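Local coordinates for protein LigF (Sphingobium sp. SYK-6, PDB 4XT0), which cleaves beta-aryl ether bonds of lignin as a glutathione-dependent beta-etherase of the glutathione S-transferase superfamily, at residues S39-H44 with E136-K141; I203-Q208 with R232-P237; V218-E221 with L226-W229. All blocks are in the same frame, centred on the assembly; numbering follows the deposited sequence.

Interaction 1 (S39-H44 with E136-K141); sequences SKFEQH and EEHINK. With GSH (glutathione), chain B.
The His138 imidazole meets two rings of the 39-44 loop: its CD2 lies over one face of the Phe41 ring, while its NE2 reaches the edge of the His44 ring near that ring's plane. Phe41 and His138 stand obliquely, planes 60° apart and centroids 4.7 Å apart, with Phe41 CD2 coming within 3.4 Å of His138 NE2. The two histidines meet rim to rim, and a hydrogen bond of 2.9 Å joins His44 ND1 to His138 NE2, fairly straight at 155°. His138 extends from helix 132-142 with CG anti to its own backbone N (chi1 177°), which carries the imidazole across to the loop. Its other nitrogen, ND1, bonds to Asn142.

Gln43 CG sits above one face of the His44 ring, toward its rim, 3.3 Å from the plane. Glutathione O31 approaches that ring obliquely and accepts a weak bond from His44 NE2 as well as a straight one from Gln43 NE2 at 3.1 Å. His138 is thus a second-shell residue, so placed that its bond to ND1 would tend to hold the rotation of the His44 ring. Trp152, on helix 146-157, meets the Phe41 ring and also bonds glutathione. This aromatic cluster bridges the thioredoxin-like N-terminal domain and the helical C-terminal domain, at the end of the glutathione site that holds the glycyl carboxylate in the GST fold.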
loop_
_atom_site.group_PDB
_atom_site.type_symbol
_atom_site.label_atom_id
_atom_site.label_comp_id
_atom_site.label_asym_id
_atom_site.label_seq_id
_atom_site.Cartn_x
_atom_site.Cartn_y
_atom_site.Cartn_z
ATOM N N SER A 39 17.485 -11.520 16.465
ATOM C CA SER A 39 17.670 -12.690 17.329
ATOM C C SER A 39 17.554 -12.304 18.809
ATOM O O SER A 39 17.260 -13.141 19.653
ATOM C CB SER A 39 19.021 -13.377 17.051
ATOM O OG SER A 39 20.120 -12.605 17.503
ATOM N N LYS A 40 17.760 -11.026 19.108
ATOM C CA LYS A 40 17.592 -10.514 20.467
ATOM C C LYS A 40 16.333 -9.657 20.609
ATOM O O LYS A 40 16.178 -8.940 21.594
ATOM C CB LYS A 40 18.819 -9.701 20.882
ATOM C CG LYS A 40 20.095 -10.525 20.936
ATOM C CD LYS A 40 21.322 -9.638 20.944
ATOM C CE LYS A 40 22.581 -10.480 20.934
ATOM N NZ LYS A 40 23.809 -9.646 20.866
ATOM N N PHE A 41 15.445 -9.742 19.620
ATOM C CA PHE A 41 14.219 -8.934 19.583
ATOM C C PHE A 41 14.489 -7.463 19.864
ATOM O O PHE A 41 13.707 -6.811 20.543
ATOM C CB PHE A 41 13.194 -9.462 20.595
ATOM C CG PHE A 41 12.699 -10.849 20.297
ATOM C CD1 PHE A 41 13.354 -11.959 20.808
ATOM C CD2 PHE A 41 11.575 -11.044 19.511
ATOM C CE1 PHE A 41 12.899 -13.241 20.536
ATOM C CE2 PHE A 41 11.117 -12.318 19.233
ATOM C CZ PHE A 41 11.778 -13.418 19.749
ATOM N N GLU A 42 15.605 -6.947 19.358
ATOM C CA GLU A 42 15.980 -5.563 19.630
ATOM C C GLU A 42 14.966 -4.578 19.052
ATOM O O GLU A 42 14.879 -3.439 19.522
ATOM C CB GLU A 42 17.384 -5.264 19.091
ATOM C CG GLU A 42 18.487 -5.798 20.002
ATOM C CD GLU A 42 19.894 -5.501 19.504
ATOM O OE1 GLU A 42 20.049 -4.911 18.407
ATOM O OE2 GLU A 42 20.853 -5.879 20.217
ATOM N N GLN A 43 14.173 -5.004 18.066
ATOM C CA GLN A 43 13.152 -4.096 17.511
ATOM C C GLN A 43 12.075 -3.829 18.563
ATOM O O GLN A 43 11.254 -2.927 18.407
ATOM C CB GLN A 43 12.526 -4.653 16.216
ATOM C CG GLN A 43 11.589 -5.848 16.381
ATOM C CD GLN A 43 12.336 -7.182 16.407
ATOM O OE1 GLN A 43 13.514 -7.236 16.758
ATOM N NE2 GLN A 43 11.652 -8.253 16.032
ATOM N N HIS A 44 12.099 -4.610 19.646
ATOM C CA HIS A 44 11.135 -4.449 20.732
ATOM C C HIS A 44 11.795 -3.888 21.982
ATOM O O HIS A 44 11.182 -3.831 23.046
ATOM C CB HIS A 44 10.471 -5.788 21.060
ATOM C CG HIS A 44 9.760 -6.399 19.896
ATOM N ND1 HIS A 44 9.583 -7.760 19.763
ATOM C CD2 HIS A 44 9.184 -5.838 18.808
ATOM C CE1 HIS A 44 8.931 -8.012 18.644
ATOM N NE2 HIS A 44 8.678 -6.859 18.042
ATOM N N GLU A 136 5.217 -15.673 25.800
ATOM C CA GLU A 136 3.952 -14.965 25.951
ATOM C C GLU A 136 4.124 -13.648 26.710
ATOM O O GLU A 136 3.448 -12.664 26.413
ATOM C CB GLU A 136 2.919 -15.852 26.653
ATOM C CG GLU A 136 1.493 -15.597 26.181
ATOM C CD GLU A 136 1.333 -15.789 24.678
ATOM O OE1 GLU A 136 1.865 -16.781 24.132
ATOM O OE2 GLU A 136 0.685 -14.937 24.036
ATOM N N GLU A 137 5.036 -13.633 27.677
ATOM C CA GLU A 137 5.337 -12.411 28.413
ATOM C C GLU A 137 5.859 -11.330 27.481
ATOM O O GLU A 137 5.431 -10.178 27.554
ATOM C CB GLU A 137 6.366 -12.667 29.511
ATOM C CG GLU A 137 6.733 -11.415 30.291
ATOM C CD GLU A 137 8.013 -11.567 31.090
ATOM O OE1 GLU A 137 8.730 -12.573 30.888
ATOM O OE2 GLU A 137 8.306 -10.676 31.916
ATOM N N HIS A 138 6.790 -11.709 26.611
ATOM C CA HIS A 138 7.390 -10.765 25.673
ATOM C C HIS A 138 6.345 -10.224 24.705
ATOM O O HIS A 138 6.254 -9.016 24.492
ATOM C CB HIS A 138 8.536 -11.421 24.897
ATOM C CG HIS A 138 9.153 -10.528 23.863
ATOM N ND1 HIS A 138 9.906 -9.418 24.186
ATOM C CD2 HIS A 138 9.110 -10.567 22.509
ATOM C CE1 HIS A 138 10.310 -8.823 23.080
ATOM N NE2 HIS A 138 9.840 -9.500 22.046
ATOM N N ILE A 139 5.554 -11.122 24.128
ATOM C CA ILE A 139 4.531 -10.740 23.160
ATOM C C ILE A 139 3.509 -9.798 23.781
ATOM O O ILE A 139 3.117 -8.801 23.174
ATOM C CB ILE A 139 3.791 -11.974 22.596
ATOM C CG1 ILE A 139 4.757 -12.890 21.843
ATOM C CG2 ILE A 139 2.644 -11.550 21.691
ATOM C CD1 ILE A 139 5.522 -12.195 20.749
ATOM N N ASN A 140 3.092 -10.115 25.002
ATOM C CA ASN A 140 1.994 -9.401 25.640
ATOM C C ASN A 140 2.346 -7.987 26.079
ATOM O O ASN A 140 1.474 -7.117 26.109
ATOM C CB ASN A 140 1.475 -10.200 26.841
ATOM C CG ASN A 140 0.552 -11.327 26.427
ATOM O OD1 ASN A 140 -0.094 -11.256 25.375
ATOM N ND2 ASN A 140 0.484 -12.374 27.244
ATOM N N LYS A 141 3.609 -7.745 26.415
ATOM C CA LYS A 141 3.978 -6.425 26.908
ATOM C C LYS A 141 4.970 -5.650 26.027
ATOM O O LYS A 141 5.232 -4.475 26.290
ATOM C CB LYS A 141 4.538 -6.546 28.325
ATOM C CG LYS A 141 5.987 -6.971 28.409
ATOM C CD LYS A 141 6.719 -6.142 29.457
ATOM C CE LYS A 141 8.166 -6.577 29.617
ATOM N NZ LYS A 141 8.912 -5.655 30.519
HETATM N N1 GSH B . 5.016 -1.354 6.442
HETATM C CA1 GSH B . 6.327 -1.477 7.097
HETATM C C1 GSH B . 7.473 -1.070 6.177
HETATM O O11 GSH B . 8.459 -0.527 6.635
HETATM O O12 GSH B . 7.428 -1.318 4.858
HETATM C CB1 GSH B . 6.511 -2.945 7.529
HETATM C CG1 GSH B . 7.790 -3.045 8.355
HETATM C CD1 GSH B . 8.069 -4.495 8.702
HETATM O OE1 GSH B . 7.233 -5.349 8.482
HETATM N N2 GSH B . 9.255 -4.823 9.254
HETATM C CA2 GSH B . 9.559 -6.219 9.607
HETATM C C2 GSH B . 9.777 -6.314 11.103
HETATM O O2 GSH B . 10.133 -5.325 11.719
HETATM C CB2 GSH B . 10.862 -6.646 8.919
HETATM S SG2 GSH B . 10.661 -6.836 7.118
HETATM N N3 GSH B . 9.596 -7.494 11.765
HETATM C CA3 GSH B . 9.855 -7.546 13.214
HETATM C C3 GSH B . 8.607 -7.682 14.061
HETATM O O31 GSH B . 8.718 -8.068 15.204
HETATM O O32 GSH B . 7.389 -7.374 13.573
#

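Interaction 2 (I203-Q208 with R232-P237); sequences IANGLQ and RINARP
Asn234 and Asn205 bring their amides together from opposite directions, and a single direct hydrogen bond makes the close part of this contact. Asn234 ND2 donates to Asn205 OD1 over 3.1 Å, and the N-H points nearly straight at the acceptor (165°). The acceptor lies in the amide plane of Asn234, whereas the donor stands above the carbonyl plane of Asn205, 43° out of it; the two amide planes are 52° apart. Asn205 is the first residue to leave helical angles after helix 195-204, and its CG, anti to the backbone N, extends toward the other helix.

The looser part is bridged by water. One water accepts from Asn205 ND2 at 3.0 Å and donates to Asn234 OD1 at 2.7 Å, closing a ring of bonds with the direct one. A second water links Gln208 NE2 and Asn234 ND2 through weak bonds; these two nitrogens are themselves 4.4 Å apart. Gln208 is held from its own side, since its OE1 accepts at 2.8 Å from Gly206 N, inside the type II turn Ala204-Leu207, which Gln208 directly follows. The two segments bury 75 Å² between them, at the surface. The contact joins the C-terminal ends of helices 195-204 and 224-235, with Phe243 of helix 237-244 touching both asparagines and Ala204 packing on Trp229 and Leu230.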
loop_
_atom_site.group_PDB
_atom_site.type_symbol
_atom_site.label_atom_id
_atom_site.label_comp_id
_atom_site.label_asym_id
_atom_site.label_seq_id
_atom_site.Cartn_x
_atom_site.Cartn_y
_atom_site.Cartn_z
ATOM N N ILE A 203 11.958 -8.022 -2.049
ATOM C CA ILE A 203 11.147 -9.235 -1.825
ATOM C C ILE A 203 11.619 -10.414 -2.669
ATOM O O ILE A 203 11.697 -11.539 -2.183
ATOM C CB ILE A 203 9.630 -8.982 -2.139
ATOM C CG1 ILE A 203 9.132 -7.710 -1.438
ATOM C CG2 ILE A 203 8.781 -10.209 -1.775
ATOM C CD1 ILE A 203 9.444 -7.643 0.070
ATOM N N ALA A 204 11.947 -10.170 -3.935
ATOM C CA ALA A 204 12.192 -11.286 -4.851
ATOM C C ALA A 204 13.562 -11.933 -4.689
ATOM O O ALA A 204 13.708 -13.126 -4.952
ATOM C CB ALA A 204 12.010 -10.836 -6.301
ATOM N N ASN A 205 14.572 -11.165 -4.287
ATOM C CA ASN A 205 15.911 -11.736 -4.171
ATOM C C ASN A 205 15.955 -12.859 -3.135
ATOM O O ASN A 205 15.623 -12.649 -1.970
ATOM C CB ASN A 205 16.936 -10.659 -3.818
ATOM C CG ASN A 205 18.369 -11.151 -3.959
ATOM O OD1 ASN A 205 18.728 -11.758 -4.971
ATOM N ND2 ASN A 205 19.192 -10.898 -2.940
ATOM N N GLY A 206 16.378 -14.049 -3.565
ATOM C CA GLY A 206 16.363 -15.218 -2.702
ATOM C C GLY A 206 15.345 -16.258 -3.135
ATOM O O GLY A 206 15.521 -17.443 -2.858
ATOM N N LEU A 207 14.283 -15.823 -3.815
ATOM C CA LEU A 207 13.261 -16.754 -4.308
ATOM C C LEU A 207 13.836 -17.769 -5.304
ATOM O O LEU A 207 13.339 -18.896 -5.405
ATOM C CB LEU A 207 12.097 -16.000 -4.968
ATOM C CG LEU A 207 11.255 -14.992 -4.174
ATOM C CD1 LEU A 207 10.093 -14.492 -5.037
ATOM C CD2 LEU A 207 10.753 -15.560 -2.867
ATOM N N GLN A 208 14.879 -17.363 -6.033
ATOM C CA GLN A 208 15.501 -18.210 -7.059
ATOM C C GLN A 208 16.479 -19.249 -6.494
ATOM O O GLN A 208 17.125 -19.968 -7.257
ATOM C CB GLN A 208 16.228 -17.341 -8.103
ATOM C CG GLN A 208 17.622 -16.856 -7.685
ATOM C CD GLN A 208 17.594 -15.577 -6.864
ATOM O OE1 GLN A 208 16.673 -15.346 -6.077
ATOM N NE2 GLN A 208 18.607 -14.735 -7.049
ATOM N N ARG A 232 20.995 -9.144 -12.947
ATOM C CA ARG A 232 21.310 -7.781 -13.355
ATOM C C ARG A 232 21.474 -6.857 -12.135
ATOM O O ARG A 232 22.470 -6.142 -11.993
ATOM C CB ARG A 232 20.187 -7.289 -14.295
ATOM C CG ARG A 232 20.233 -5.856 -14.780
ATOM C CD ARG A 232 19.158 -5.615 -15.876
ATOM N NE ARG A 232 19.257 -6.615 -16.946
ATOM C CZ ARG A 232 18.300 -7.490 -17.261
ATOM N NH1 ARG A 232 17.133 -7.478 -16.626
ATOM N NH2 ARG A 232 18.502 -8.371 -18.235
ATOM N N ILE A 233 20.500 -6.887 -11.241
ATOM C CA ILE A 233 20.554 -6.018 -10.075
ATOM C C ILE A 233 21.691 -6.454 -9.148
ATOM O O ILE A 233 22.430 -5.618 -8.622
ATOM C CB ILE A 233 19.207 -6.010 -9.338
ATOM C CG1 ILE A 233 18.136 -5.468 -10.285
ATOM C CG2 ILE A 233 19.288 -5.168 -8.082
ATOM C CD1 ILE A 233 16.761 -5.483 -9.713
ATOM N N ASN A 234 21.857 -7.763 -8.983
ATOM C CA ASN A 234 22.948 -8.284 -8.167
ATOM C C ASN A 234 24.350 -7.948 -8.707
ATOM O O ASN A 234 25.331 -7.985 -7.962
ATOM C CB ASN A 234 22.804 -9.803 -8.014
ATOM C CG ASN A 234 21.980 -10.185 -6.795
ATOM O OD1 ASN A 234 22.300 -9.794 -5.679
ATOM N ND2 ASN A 234 20.923 -10.951 -7.003
ATOM N N ALA A 235 24.446 -7.622 -9.997
ATOM C CA ALA A 235 25.727 -7.234 -10.582
ATOM C C ALA A 235 26.057 -5.737 -10.403
ATOM O O ALA A 235 27.196 -5.316 -10.640
ATOM C CB ALA A 235 25.755 -7.597 -12.060
ATOM N N ARG A 236 25.069 -4.933 -10.008
ATOM C CA ARG A 236 25.283 -3.492 -9.836
ATOM C C ARG A 236 26.277 -3.248 -8.713
ATOM O O ARG A 236 26.181 -3.885 -7.674
ATOM C CB ARG A 236 23.969 -2.762 -9.536
ATOM C CG ARG A 236 22.913 -2.885 -10.632
ATOM C CD ARG A 236 21.631 -2.129 -10.255
ATOM N NE ARG A 236 21.887 -0.714 -9.975
ATOM C CZ ARG A 236 21.883 0.235 -10.907
ATOM N NH1 ARG A 236 21.618 -0.081 -12.168
ATOM N NH2 ARG A 236 22.127 1.497 -10.580
ATOM N N PRO A 237 27.238 -2.324 -8.920
ATOM C CA PRO A 237 28.265 -2.060 -7.901
ATOM C C PRO A 237 27.702 -1.664 -6.530
ATOM O O PRO A 237 28.231 -2.117 -5.521
ATOM C CB PRO A 237 29.073 -0.915 -8.518
ATOM C CG PRO A 237 28.949 -1.158 -9.999
ATOM C CD PRO A 237 27.520 -1.607 -10.176
HETATM O O HOH W 1 22.158 -11.336 -3.490
HETATM O O HOH W 2 20.757 -13.289 -8.963
#

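Interaction 3 (V218-E221 with L226-W229); sequences VNQE and LCAW
Val218, Asn219 and Gln220 run past the first turn of helix 224-235, extended at Val218 and Asn219 and then with helical angles at Gln220, and the backbones come nearest at Gln220 and Cys227, whose CA atoms are 6.4 Å apart. Cys227 is central to the contact. With its SG anti to the carbonyl carbon (chi1 -69°), the sulfur is directed at the loop backbone, meeting Asn219 C at 3.5 Å and Asn219 O at 3.6 Å, so its closest approach is to a peptide carbonyl. Val218 adds a second, longer contact on the same sulfur, its methyl CG1 lying 4.1 Å from Cys227 SG.

Val218 and Leu226 cross at about a right angle. A single branch of the leucine does the touching: Leu226 CD2 settles against both valine methyls, 3.8 Å from Val218 CG2 and 3.9 Å from Val218 CG1. Gln220 starts away from the helix but bends back at chi2 (-70°), bringing its amide alongside the cysteine, with Gln220 NE2 3.8 Å from Cys227 CB; this is the exposed border of the contact.

Asn219 starts away from the helix; its ND2 bonds to Gly215 O and its OD1 to Lys222 N, while Asn219 O accepts from Thr223 OG1. Helix 161-182 supports the apolar side, Val175 touching Val218 and Leu226 alike. The arrangement is that of a loop folded back on the start of the helix it leads into, within the all-helical C-terminal domain of the GST fold.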
loop_
_atom_site.group_PDB
_atom_site.type_symbol
_atom_site.label_atom_id
_atom_site.label_comp_id
_atom_site.label_asym_id
_atom_site.label_seq_id
_atom_site.Cartn_x
_atom_site.Cartn_y
_atom_site.Cartn_z
ATOM N N VAL A 218 10.245 -19.890 -9.373
ATOM C CA VAL A 218 11.303 -19.043 -9.917
ATOM C C VAL A 218 12.523 -19.872 -10.336
ATOM O O VAL A 218 13.240 -20.415 -9.494
ATOM C CB VAL A 218 11.749 -17.974 -8.899
ATOM C CG1 VAL A 218 12.848 -17.103 -9.483
ATOM C CG2 VAL A 218 10.562 -17.113 -8.457
ATOM N N ASN A 219 12.739 -19.969 -11.644
ATOM C CA ASN A 219 13.906 -20.636 -12.210
ATOM C C ASN A 219 14.052 -20.265 -13.679
ATOM O O ASN A 219 13.187 -19.585 -14.236
ATOM C CB ASN A 219 13.803 -22.152 -12.045
ATOM C CG ASN A 219 12.554 -22.718 -12.675
ATOM O OD1 ASN A 219 12.362 -22.626 -13.885
ATOM N ND2 ASN A 219 11.694 -23.310 -11.856
ATOM N N GLN A 220 15.138 -20.722 -14.301
ATOM C CA GLN A 220 15.459 -20.364 -15.683
ATOM C C GLN A 220 14.386 -20.809 -16.666
ATOM O O GLN A 220 14.081 -20.101 -17.620
ATOM C CB GLN A 220 16.804 -20.971 -16.094
ATOM C CG GLN A 220 17.994 -20.418 -15.326
ATOM C CD GLN A 220 18.299 -18.978 -15.685
ATOM O OE1 GLN A 220 17.843 -18.470 -16.713
ATOM N NE2 GLN A 220 19.073 -18.308 -14.836
ATOM N N GLU A 221 13.820 -21.984 -16.429
ATOM C CA GLU A 221 12.817 -22.534 -17.329
ATOM C C GLU A 221 11.534 -21.707 -17.291
ATOM O O GLU A 221 11.024 -21.296 -18.327
ATOM C CB GLU A 221 12.505 -23.995 -16.973
ATOM C CG GLU A 221 13.551 -24.676 -16.093
ATOM C CD GLU A 221 14.918 -24.757 -16.748
ATOM O OE1 GLU A 221 14.973 -24.867 -17.992
ATOM O OE2 GLU A 221 15.934 -24.704 -16.015
ATOM N N LEU A 226 12.587 -12.869 -15.055
ATOM C CA LEU A 226 12.772 -12.571 -13.640
ATOM C C LEU A 226 14.213 -12.884 -13.185
ATOM O O LEU A 226 14.856 -12.071 -12.507
ATOM C CB LEU A 226 11.750 -13.365 -12.812
ATOM C CG LEU A 226 11.791 -13.260 -11.290
ATOM C CD1 LEU A 226 11.671 -11.825 -10.874
ATOM C CD2 LEU A 226 10.663 -14.080 -10.678
ATOM N N CYS A 227 14.715 -14.054 -13.577
ATOM C CA CYS A 227 16.076 -14.461 -13.219
ATOM C C CYS A 227 17.168 -13.554 -13.793
ATOM O O CYS A 227 18.155 -13.276 -13.115
ATOM C CB CYS A 227 16.337 -15.899 -13.660
ATOM S SG CYS A 227 15.400 -17.134 -12.736
ATOM N N ALA A 228 17.017 -13.105 -15.037
ATOM C CA ALA A 228 18.021 -12.211 -15.625
ATOM C C ALA A 228 18.024 -10.859 -14.904
ATOM O O ALA A 228 19.076 -10.260 -14.684
ATOM C CB ALA A 228 17.775 -12.025 -17.120
ATOM N N TRP A 229 16.835 -10.394 -14.534
ATOM C CA TRP A 229 16.671 -9.162 -13.765
ATOM C C TRP A 229 17.323 -9.290 -12.380
ATOM O O TRP A 229 18.069 -8.402 -11.951
ATOM C CB TRP A 229 15.176 -8.832 -13.671
ATOM C CG TRP A 229 14.736 -7.727 -12.731
ATOM C CD1 TRP A 229 14.720 -6.377 -12.986
ATOM C CD2 TRP A 229 14.159 -7.896 -11.425
ATOM N NE1 TRP A 229 14.194 -5.702 -11.907
ATOM C CE2 TRP A 229 13.840 -6.602 -10.945
ATOM C CE3 TRP A 229 13.891 -9.008 -10.619
ATOM C CZ2 TRP A 229 13.274 -6.397 -9.677
ATOM C CZ3 TRP A 229 13.317 -8.798 -9.363
ATOM C CH2 TRP A 229 13.015 -7.500 -8.910
#

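Interaction 1 stands apart from the other two, on the opposite side of the chain's centre, with its nearest atoms about 16 Å from interaction 2 and about 25 Å from interaction 3. It is buried and joins both domains beside the ligand through an aromatic cluster with one imidazole-imidazole hydrogen bond. Interactions 2 and 3 share helix 224-235, lie within the C-terminal domain with centres about 10 Å apart, and touch where Gln208 CB meets Val218 CG1 at 3.7 Å. Their chemistry diverges with burial: at the surface, interaction 2 relies on amides and water, whereas interaction 3 is mostly buried and apolar, with van der Waals contact around a thiol.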